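Local coordinates for protein SusD homolog (Bacteroides thetaiotaomicron, PDB 4MRU) that probably binds mucin O-glycans, as a TPR-like, SusD-family outer-membrane lipoprotein that can also bind magnesium, at residues 33-38 against 322-327; 293-298 against 444-449; 78-83 against 465-470. All coordinates share one frame; numbering follows the deposited sequence.

Interaction 1: 33-38 against 322-327; sequences GLVIPA and YVWMTA. With EDO (1,2-ethanediol), chain F.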
loop_
_atom_site.group_PDB
_atom_site.type_symbol
_atom_site.label_atom_id
_atom_site.label_comp_id
_atom_site.label_asym_id
_atom_site.label_seq_id
_atom_site.Cartn_x
_atom_site.Cartn_y
_atom_site.Cartn_z
ATOM N N GLY A 33 -2.095 15.249 -1.691
ATOM C CA GLY A 33 -0.681 15.008 -1.463
ATOM C C GLY A 33 -0.301 14.360 -0.164
ATOM O O GLY A 33 0.878 14.213 0.127
ATOM N N LEU A 34 -1.290 13.976 0.628
ATOM C CA LEU A 34 -1.031 13.234 1.891
ATOM C C LEU A 34 -1.486 11.789 1.825
ATOM O O LEU A 34 -1.449 11.048 2.834
ATOM C CB LEU A 34 -1.747 13.956 3.008
ATOM C CG LEU A 34 -1.056 15.250 3.454
ATOM C CD1 LEU A 34 -1.994 16.112 4.288
ATOM C CD2 LEU A 34 0.216 14.943 4.230
ATOM N N VAL A 35 -1.970 11.382 0.671
ATOM C CA VAL A 35 -2.353 9.995 0.409
ATOM C C VAL A 35 -1.060 9.248 0.126
ATOM O O VAL A 35 -0.500 8.610 1.029
ATOM C CB VAL A 35 -3.411 9.880 -0.720
ATOM C CG1 VAL A 35 -3.674 8.427 -1.074
ATOM C CG2 VAL A 35 -4.698 10.557 -0.295
ATOM N N ILE A 36 -0.515 9.384 -1.085
ATOM C CA ILE A 36 0.841 8.932 -1.293
ATOM C C ILE A 36 1.603 10.224 -1.152
ATOM O O ILE A 36 1.350 11.177 -1.915
ATOM C CB ILE A 36 1.090 8.300 -2.664
ATOM C CG1 ILE A 36 0.130 7.137 -2.956
ATOM C CG2 ILE A 36 2.530 7.811 -2.746
ATOM C CD1 ILE A 36 0.413 5.858 -2.234
ATOM N N PRO A 37 2.440 10.337 -0.114
ATOM C CA PRO A 37 3.004 11.677 0.166
ATOM C C PRO A 37 3.776 12.307 -1.011
ATOM O O PRO A 37 4.704 11.728 -1.586
ATOM C CB PRO A 37 3.925 11.440 1.344
ATOM C CG PRO A 37 3.953 9.979 1.558
ATOM C CD PRO A 37 2.856 9.325 0.873
ATOM N N ALA A 38 3.392 13.524 -1.308
ATOM C CA ALA A 38 3.988 14.277 -2.383
ATOM C C ALA A 38 5.149 15.165 -1.929
ATOM O O ALA A 38 5.785 15.801 -2.775
ATOM C CB ALA A 38 2.907 15.118 -3.040
ATOM N N TYR A 322 1.246 9.914 -8.970
ATOM C CA TYR A 322 1.204 8.957 -7.908
ATOM C C TYR A 322 -0.049 8.087 -8.089
ATOM O O TYR A 322 -1.169 8.633 -8.211
ATOM C CB TYR A 322 1.178 9.648 -6.557
ATOM C CG TYR A 322 2.369 10.481 -6.228
ATOM C CD1 TYR A 322 3.491 9.928 -5.609
ATOM C CD2 TYR A 322 2.384 11.839 -6.492
ATOM C CE1 TYR A 322 4.597 10.712 -5.277
ATOM C CE2 TYR A 322 3.503 12.620 -6.210
ATOM C CZ TYR A 322 4.599 12.048 -5.567
ATOM O OH TYR A 322 5.708 12.825 -5.260
ATOM N N VAL A 323 0.108 6.763 -8.070
ATOM C CA VAL A 323 -0.992 5.858 -8.423
ATOM C C VAL A 323 -1.673 5.401 -7.158
ATOM O O VAL A 323 -1.070 4.690 -6.346
ATOM C CB VAL A 323 -0.492 4.647 -9.270
ATOM C CG1 VAL A 323 -1.628 3.683 -9.610
ATOM C CG2 VAL A 323 0.197 5.103 -10.566
ATOM N N TRP A 324 -2.933 5.816 -6.969
ATOM C CA TRP A 324 -3.680 5.415 -5.773
ATOM C C TRP A 324 -4.399 4.060 -5.898
ATOM O O TRP A 324 -4.242 3.215 -5.063
ATOM C CB TRP A 324 -4.735 6.426 -5.459
ATOM C CG TRP A 324 -4.240 7.784 -5.036
ATOM C CD1 TRP A 324 -2.975 8.229 -5.009
ATOM C CD2 TRP A 324 -5.057 8.850 -4.592
ATOM N NE1 TRP A 324 -2.938 9.539 -4.563
ATOM C CE2 TRP A 324 -4.221 9.926 -4.283
ATOM C CE3 TRP A 324 -6.430 8.992 -4.409
ATOM C CZ2 TRP A 324 -4.719 11.156 -3.802
ATOM C CZ3 TRP A 324 -6.925 10.165 -3.885
ATOM C CH2 TRP A 324 -6.074 11.242 -3.600
HETATM N N MSE A 325 -5.219 3.890 -6.923
HETATM C CA MSE A 325 -6.036 2.694 -7.059
HETATM C C MSE A 325 -6.284 2.456 -8.513
HETATM O O MSE A 325 -6.666 3.357 -9.244
HETATM C CB MSE A 325 -7.352 2.879 -6.309
HETATM C CG MSE A 325 -8.222 1.654 -6.602
HETATM SE SE MSE A 325 -8.495 0.327 -5.197
HETATM C CE MSE A 325 -8.783 1.645 -3.742
ATOM N N THR A 326 -6.052 1.206 -8.938
ATOM C CA THR A 326 -6.219 0.844 -10.328
ATOM C C THR A 326 -7.258 -0.256 -10.554
ATOM O O THR A 326 -7.633 -1.026 -9.662
ATOM C CB THR A 326 -4.923 0.313 -10.924
ATOM O OG1 THR A 326 -4.620 -0.957 -10.304
ATOM C CG2 THR A 326 -3.805 1.324 -10.755
ATOM N N ALA A 327 -7.715 -0.304 -11.783
ATOM C CA ALA A 327 -8.604 -1.377 -12.243
ATOM C C ALA A 327 -8.026 -2.749 -11.977
ATOM O O ALA A 327 -8.759 -3.643 -11.610
ATOM C CB ALA A 327 -8.896 -1.208 -13.715
HETATM C C1 EDO F . -4.668 4.844 -1.371
HETATM O O1 EDO F . -4.194 4.128 -0.226
HETATM C C2 EDO F . -3.503 4.809 -2.298
HETATM O O2 EDO F . -3.342 3.429 -2.575
HETATM O O HOH W 1 -0.869 11.254 -3.340
HETATM O O HOH W 2 7.173 12.832 -2.518
HETATM O O HOH W 3 5.575 15.356 -5.418
#

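Interaction 2: 293-298 against 444-449; sequences GMRIGI and PVVVNK. With EDO (1,2-ethanediol), chain K.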
loop_
_atom_site.group_PDB
_atom_site.type_symbol
_atom_site.label_atom_id
_atom_site.label_comp_id
_atom_site.label_asym_id
_atom_site.label_seq_id
_atom_site.Cartn_x
_atom_site.Cartn_y
_atom_site.Cartn_z
ATOM N N GLY A 293 18.243 -7.219 -7.950
ATOM C CA GLY A 293 17.642 -6.731 -6.724
ATOM C C GLY A 293 18.572 -6.895 -5.562
ATOM O O GLY A 293 19.428 -7.779 -5.583
HETATM N N MSE A 294 18.414 -6.000 -4.581
HETATM C CA MSE A 294 19.220 -5.994 -3.373
HETATM C C MSE A 294 18.480 -6.716 -2.260
HETATM O O MSE A 294 17.282 -6.530 -2.067
HETATM C CB MSE A 294 19.489 -4.526 -2.997
HETATM C CG MSE A 294 20.388 -4.315 -1.779
HETATM SE SE MSE A 294 19.940 -2.598 -0.860
HETATM C CE MSE A 294 19.859 -1.444 -2.424
ATOM N N ARG A 295 19.194 -7.524 -1.504
ATOM C CA ARG A 295 18.596 -8.196 -0.352
ATOM C C ARG A 295 18.116 -7.158 0.643
ATOM O O ARG A 295 18.852 -6.271 1.007
ATOM C CB ARG A 295 19.574 -9.150 0.313
ATOM C CG ARG A 295 18.977 -10.047 1.407
ATOM C CD ARG A 295 18.120 -11.181 0.835
ATOM N NE ARG A 295 17.614 -11.954 1.918
ATOM C CZ ARG A 295 18.243 -12.986 2.456
ATOM N NH1 ARG A 295 19.425 -13.433 1.960
ATOM N NH2 ARG A 295 17.697 -13.583 3.497
ATOM N N ILE A 296 16.882 -7.287 1.097
ATOM C CA ILE A 296 16.339 -6.359 2.103
ATOM C C ILE A 296 16.618 -6.853 3.521
ATOM O O ILE A 296 16.363 -8.001 3.824
ATOM C CB ILE A 296 14.825 -6.156 1.910
ATOM C CG1 ILE A 296 14.596 -5.489 0.564
ATOM C CG2 ILE A 296 14.220 -5.328 3.049
ATOM C CD1 ILE A 296 13.169 -5.516 0.109
ATOM N N GLY A 297 17.129 -5.957 4.356
ATOM C CA GLY A 297 17.495 -6.283 5.740
ATOM C C GLY A 297 18.913 -6.797 5.964
ATOM O O GLY A 297 19.120 -7.896 6.490
ATOM N N ILE A 298 19.877 -5.966 5.596
ATOM C CA ILE A 298 21.256 -6.287 5.620
ATOM C C ILE A 298 22.055 -5.077 6.111
ATOM O O ILE A 298 21.519 -3.997 6.142
ATOM C CB ILE A 298 21.760 -6.612 4.210
ATOM C CG1 ILE A 298 21.560 -5.418 3.280
ATOM C CG2 ILE A 298 21.064 -7.873 3.664
ATOM C CD1 ILE A 298 22.275 -5.522 1.949
ATOM N N PRO A 444 13.396 -13.643 4.109
ATOM C CA PRO A 444 13.587 -13.113 5.468
ATOM C C PRO A 444 14.737 -12.105 5.501
ATOM O O PRO A 444 15.647 -12.181 4.688
ATOM C CB PRO A 444 13.918 -14.358 6.287
ATOM C CG PRO A 444 14.584 -15.273 5.317
ATOM C CD PRO A 444 13.814 -15.050 4.010
ATOM N N VAL A 445 14.689 -11.164 6.439
ATOM C CA VAL A 445 15.808 -10.273 6.643
ATOM C C VAL A 445 17.017 -11.109 7.116
ATOM O O VAL A 445 16.859 -12.184 7.705
ATOM C CB VAL A 445 15.538 -9.130 7.653
ATOM C CG1 VAL A 445 14.358 -8.289 7.202
ATOM C CG2 VAL A 445 15.302 -9.686 9.057
ATOM N N VAL A 446 18.212 -10.583 6.865
ATOM C CA VAL A 446 19.423 -11.173 7.396
ATOM C C VAL A 446 19.744 -10.677 8.807
ATOM O O VAL A 446 19.995 -11.454 9.715
ATOM C CB VAL A 446 20.590 -10.873 6.440
ATOM C CG1 VAL A 446 21.859 -11.461 7.001
ATOM C CG2 VAL A 446 20.242 -11.426 5.050
ATOM N N VAL A 447 19.752 -9.358 8.955
ATOM C CA VAL A 447 20.024 -8.708 10.196
ATOM C C VAL A 447 18.707 -8.277 10.837
ATOM O O VAL A 447 18.048 -7.333 10.381
ATOM C CB VAL A 447 20.923 -7.493 9.961
ATOM C CG1 VAL A 447 21.278 -6.846 11.287
ATOM C CG2 VAL A 447 22.218 -7.894 9.251
ATOM N N ASN A 448 18.282 -9.032 11.850
ATOM C CA ASN A 448 17.036 -8.737 12.569
ATOM C C ASN A 448 17.390 -8.064 13.841
ATOM O O ASN A 448 17.723 -8.731 14.838
ATOM C CB ASN A 448 16.188 -10.004 12.836
ATOM C CG ASN A 448 14.933 -9.683 13.599
ATOM O OD1 ASN A 448 14.766 -8.549 14.137
ATOM N ND2 ASN A 448 14.061 -10.688 13.743
ATOM N N LYS A 449 17.352 -6.734 13.818
ATOM C CA LYS A 449 17.666 -5.943 14.997
ATOM C C LYS A 449 16.401 -5.440 15.637
ATOM O O LYS A 449 16.455 -4.524 16.458
ATOM C CB LYS A 449 18.595 -4.780 14.625
ATOM C CG LYS A 449 20.034 -5.181 14.320
ATOM C CD LYS A 449 20.730 -4.024 13.590
ATOM C CE LYS A 449 22.257 -4.119 13.641
ATOM N NZ LYS A 449 22.916 -3.027 12.841
HETATM C C1 EDO K . 22.374 -14.804 5.154
HETATM O O1 EDO K . 21.401 -15.782 5.644
HETATM C C2 EDO K . 22.635 -14.776 3.628
HETATM O O2 EDO K . 21.589 -15.373 2.804
HETATM O O HOH W 4 15.451 -10.238 2.441
#

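Interaction 3: 78-83 against 465-470; sequences WLKAPF and PNEEYT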
loop_
_atom_site.group_PDB
_atom_site.type_symbol
_atom_site.label_atom_id
_atom_site.label_comp_id
_atom_site.label_asym_id
_atom_site.label_seq_id
_atom_site.Cartn_x
_atom_site.Cartn_y
_atom_site.Cartn_z
ATOM N N TRP A 78 13.057 8.739 13.230
ATOM C CA TRP A 78 12.568 8.380 11.915
ATOM C C TRP A 78 11.168 7.774 11.964
ATOM O O TRP A 78 10.520 7.566 10.911
ATOM C CB TRP A 78 13.515 7.392 11.271
ATOM C CG TRP A 78 14.837 7.934 10.917
ATOM C CD1 TRP A 78 15.369 9.112 11.276
ATOM C CD2 TRP A 78 15.819 7.271 10.113
ATOM N NE1 TRP A 78 16.634 9.247 10.754
ATOM C CE2 TRP A 78 16.927 8.141 10.005
ATOM C CE3 TRP A 78 15.855 6.040 9.451
ATOM C CZ2 TRP A 78 18.080 7.812 9.276
ATOM C CZ3 TRP A 78 17.017 5.708 8.726
ATOM C CH2 TRP A 78 18.101 6.603 8.633
ATOM N N LEU A 79 10.657 7.529 13.169
ATOM C CA LEU A 79 9.273 7.056 13.341
ATOM C C LEU A 79 8.214 8.171 13.358
ATOM O O LEU A 79 7.027 7.902 13.383
ATOM C CB LEU A 79 9.155 6.266 14.658
ATOM C CG LEU A 79 9.832 4.908 14.750
ATOM C CD1 LEU A 79 9.767 4.425 16.209
ATOM C CD2 LEU A 79 9.203 3.902 13.819
ATOM N N LYS A 80 8.655 9.410 13.393
ATOM C CA LYS A 80 7.772 10.546 13.465
ATOM C C LYS A 80 6.882 10.728 12.252
ATOM O O LYS A 80 5.682 10.978 12.397
ATOM C CB LYS A 80 8.606 11.842 13.656
ATOM C CG LYS A 80 7.748 13.021 14.042
ATOM C CD LYS A 80 8.567 14.280 14.276
ATOM C CE LYS A 80 7.698 15.452 14.750
ATOM N NZ LYS A 80 7.507 16.420 13.647
ATOM N N ALA A 81 7.438 10.614 11.053
ATOM C CA ALA A 81 6.738 11.129 9.851
ATOM C C ALA A 81 5.457 10.375 9.470
ATOM O O ALA A 81 4.457 11.006 9.193
ATOM C CB ALA A 81 7.679 11.179 8.657
ATOM N N PRO A 82 5.464 9.026 9.487
ATOM C CA PRO A 82 4.212 8.349 9.074
ATOM C C PRO A 82 2.993 8.492 10.022
ATOM O O PRO A 82 1.897 8.063 9.675
ATOM C CB PRO A 82 4.632 6.875 8.983
ATOM C CG PRO A 82 6.135 6.906 8.911
ATOM C CD PRO A 82 6.523 8.052 9.789
ATOM N N PHE A 83 3.206 9.007 11.219
ATOM C CA PHE A 83 2.148 9.165 12.242
ATOM C C PHE A 83 1.947 10.628 12.491
ATOM O O PHE A 83 0.914 11.205 12.114
ATOM C CB PHE A 83 2.516 8.429 13.550
ATOM C CG PHE A 83 1.448 8.501 14.629
ATOM C CD1 PHE A 83 1.427 9.546 15.505
ATOM C CD2 PHE A 83 0.507 7.512 14.758
ATOM C CE1 PHE A 83 0.464 9.630 16.493
ATOM C CE2 PHE A 83 -0.468 7.582 15.727
ATOM C CZ PHE A 83 -0.493 8.642 16.596
ATOM N N PRO A 465 5.417 6.932 17.705
ATOM C CA PRO A 465 6.611 7.781 17.802
ATOM C C PRO A 465 6.859 8.223 19.231
ATOM O O PRO A 465 5.920 8.298 20.048
ATOM C CB PRO A 465 6.272 8.984 16.902
ATOM C CG PRO A 465 4.822 9.009 16.784
ATOM C CD PRO A 465 4.316 7.598 17.007
ATOM N N ASN A 466 8.104 8.589 19.522
ATOM C CA ASN A 466 8.462 8.973 20.865
ATOM C C ASN A 466 7.726 10.245 21.353
ATOM O O ASN A 466 7.535 10.426 22.553
ATOM C CB ASN A 466 9.971 9.195 21.002
ATOM C CG ASN A 466 10.423 9.159 22.467
ATOM O OD1 ASN A 466 10.311 8.138 23.134
ATOM N ND2 ASN A 466 10.924 10.255 22.949
ATOM N N GLU A 467 7.364 11.121 20.429
ATOM C CA GLU A 467 6.558 12.297 20.729
ATOM C C GLU A 467 5.261 11.903 21.466
ATOM O O GLU A 467 4.834 12.558 22.414
ATOM C CB GLU A 467 6.223 13.061 19.450
ATOM C CG GLU A 467 7.424 13.764 18.807
ATOM C CD GLU A 467 8.421 12.844 18.055
ATOM O OE1 GLU A 467 8.227 11.609 17.939
ATOM O OE2 GLU A 467 9.435 13.363 17.547
ATOM N N GLU A 468 4.648 10.817 21.048
ATOM C CA GLU A 468 3.443 10.383 21.713
ATOM C C GLU A 468 3.722 9.998 23.149
ATOM O O GLU A 468 2.923 10.324 24.063
ATOM C CB GLU A 468 2.810 9.243 20.944
ATOM C CG GLU A 468 2.167 9.735 19.648
ATOM C CD GLU A 468 1.021 10.702 19.861
ATOM O OE1 GLU A 468 -0.054 10.283 20.401
ATOM O OE2 GLU A 468 1.179 11.885 19.477
ATOM N N TYR A 469 4.884 9.396 23.379
ATOM C CA TYR A 469 5.256 8.993 24.736
ATOM C C TYR A 469 5.501 10.229 25.593
ATOM O O TYR A 469 5.141 10.265 26.761
ATOM C CB TYR A 469 6.499 8.080 24.744
ATOM C CG TYR A 469 6.227 6.638 24.370
ATOM C CD1 TYR A 469 6.134 6.251 23.028
ATOM C CD2 TYR A 469 6.079 5.668 25.326
ATOM C CE1 TYR A 469 5.878 4.935 22.678
ATOM C CE2 TYR A 469 5.842 4.331 24.979
ATOM C CZ TYR A 469 5.712 3.980 23.656
ATOM O OH TYR A 469 5.481 2.664 23.269
ATOM N N THR A 470 6.125 11.249 25.020
ATOM C CA THR A 470 6.570 12.393 25.839
ATOM C C THR A 470 5.453 13.418 26.010
ATOM O O THR A 470 5.334 13.991 27.069
ATOM C CB THR A 470 7.836 13.093 25.269
ATOM O OG1 THR A 470 7.570 13.590 23.968
ATOM C CG2 THR A 470 8.993 12.130 25.187
#

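Interaction 1: 33-38 against 322-327
The loop 33-38, which joins helices 24-32 and 40-54, packs against two aromatic residues of strand 322-325. Its apolar part centres on Val35, which lies over one face of the Trp324 indole. With CG1 anti to the backbone N (chi1 174°), that methyl makes a CH-pi contact 3.7 Å from the centroid of the five-membered ring, only 13° off the normal. The other methyl, CG2, rests 3.6 Å from Trp324 CZ2. Ile36 touches both aromatics: CG1 slides past Trp324 CD1, and CG2 meets Tyr322 CD1 at 3.7 Å. An alanine in place of Trp324 would remove the indole under Val35 together with its N-H, and would probably loosen the loop against the strand.

The polar part is carried by water. One molecule accepts from Trp324 NE1 and donates to Ile36 O, 2.6 Å away; two others join Tyr322 OH to Pro37 O and to Ala38 O. Trp324 and Met325 together face Ala239 in a classic beta bulge, and Trp324 O takes a hydrogen bond from O2 of an ethanediol, probably from the crystallisation liquor. Direct contact is thus made by hydrocarbon and ring, while water supplies protons to three successive loop carbonyls in a largely buried place.

Interaction 2: 293-298 against 444-449
Backbone bonds hold the centre of this meeting of two irregular loops. Gly297 O accepts two hydrogen bonds, from Val446 N and Val447 N, each 2.9 Å long. They differ in geometry: the Val447 bond is almost straight (173°) but its donor stands above the carbonyl plane, whereas Val446 N lies in that plane with a more bent hydrogen bond (N-H...O 136°). Glycine is called for at 297, since a CB there would clash with Val445 CB and jam against the preceding carbonyl.

Side-chain bonds come from Arg295, whose chain bends at chi2 to present its guanidinium edge. NH2 donates to Pro444 O at 2.8 Å, in the plane of both groups. The single NE-H is shared between a water 2.8 Å away, itself close to Ile296 O, and, weakly, Pro444 O. NH1 binds Tyr388 O and O2 of an ethanediol, probably from the crystallisation liquor, so all three guanidinium nitrogens are engaged and the group's rotation is fixed.

Val446 packs through CG2 on two groups: it sits over one guanidinium face, 3.6 Å from Arg295 CZ, and makes the apolar contact with Ile298 CG2 at 3.9 Å.

Around it, Met294 pairs through its backbone with Val260 of strand 258-260, and Lys449 does so with Thr71. The contact therefore ties the link between strand 289-290 and helix 304-309 to that between helices 427-437 and 466-471.

Interaction 3: 78-83 against 465-470
Glu468 OE1 is gripped by two hydrogen bonds, one from Asn472 ND2, a turn further along, and one with Tyr149 OH. The glutamate chain bends at chi2, which lays the carboxylate against Phe83 at the start of helix 81-100. Glu468 CD comes within 3.6 Å of Phe83 CE1, the ring and carboxylate planes being 49° apart. With its two partners, the group is held in place rather than merely resting on the ring.

Pro465, just before helix 466-471, fills the other part of the interface. Phe83, with CG anti to the backbone N (chi1 -178°), turns its ring to the proline, and Pro465 CG lies 3.7 Å from Phe83 CD1. An off-centre CH-pi contact adds to this, with Pro465 CD 4.2 Å from the Phe83 ring centroid. Pro465 CB approaches Leu79 O at 3.8 Å. The Phe83 ring also meets Tyr125 edge-to-face.

Lys80 runs extended through chi1 to chi3, with CG anti to the backbone N, and crosses Glu467 at about a right angle. Contact falls on its methylenes, with Lys80 CD 3.5 Å from Glu467 OE2. The ammonium turns off at chi4 to a salt bridge with Asp85, which places Lys80 NZ 5.3 Å from Glu467 OE2.

The direct contact is therefore one of hydrocarbon, ring and carboxylate surfaces, with Lys80 NZ and Glu468 OE1 tied to residues outside the two segments. Opposite charges at that separation would probably still attract, and the start of helix 466-471 is likely to favour both glutamates as anions.

Followed from the N terminus, the chain opens interaction 1 at 33-38, interaction 3 at 78-83 and interaction 2 at 293-298. It then closes them in the order 1, 2, 3, at 322-327, 444-449 and 465-470. Interaction 1 therefore crosses both of the others, while interaction 2 is nested inside the loop of 381 residues that interaction 3 closes. The early helical part is thus joined twice to later chain, once to strand 322-325 and once to helix 466-471, and interaction 2 links two later loops. None touches another: the nearest atoms of interactions 1 and 3 are about 8 Å apart, those of 1 and 2 about 17 Å.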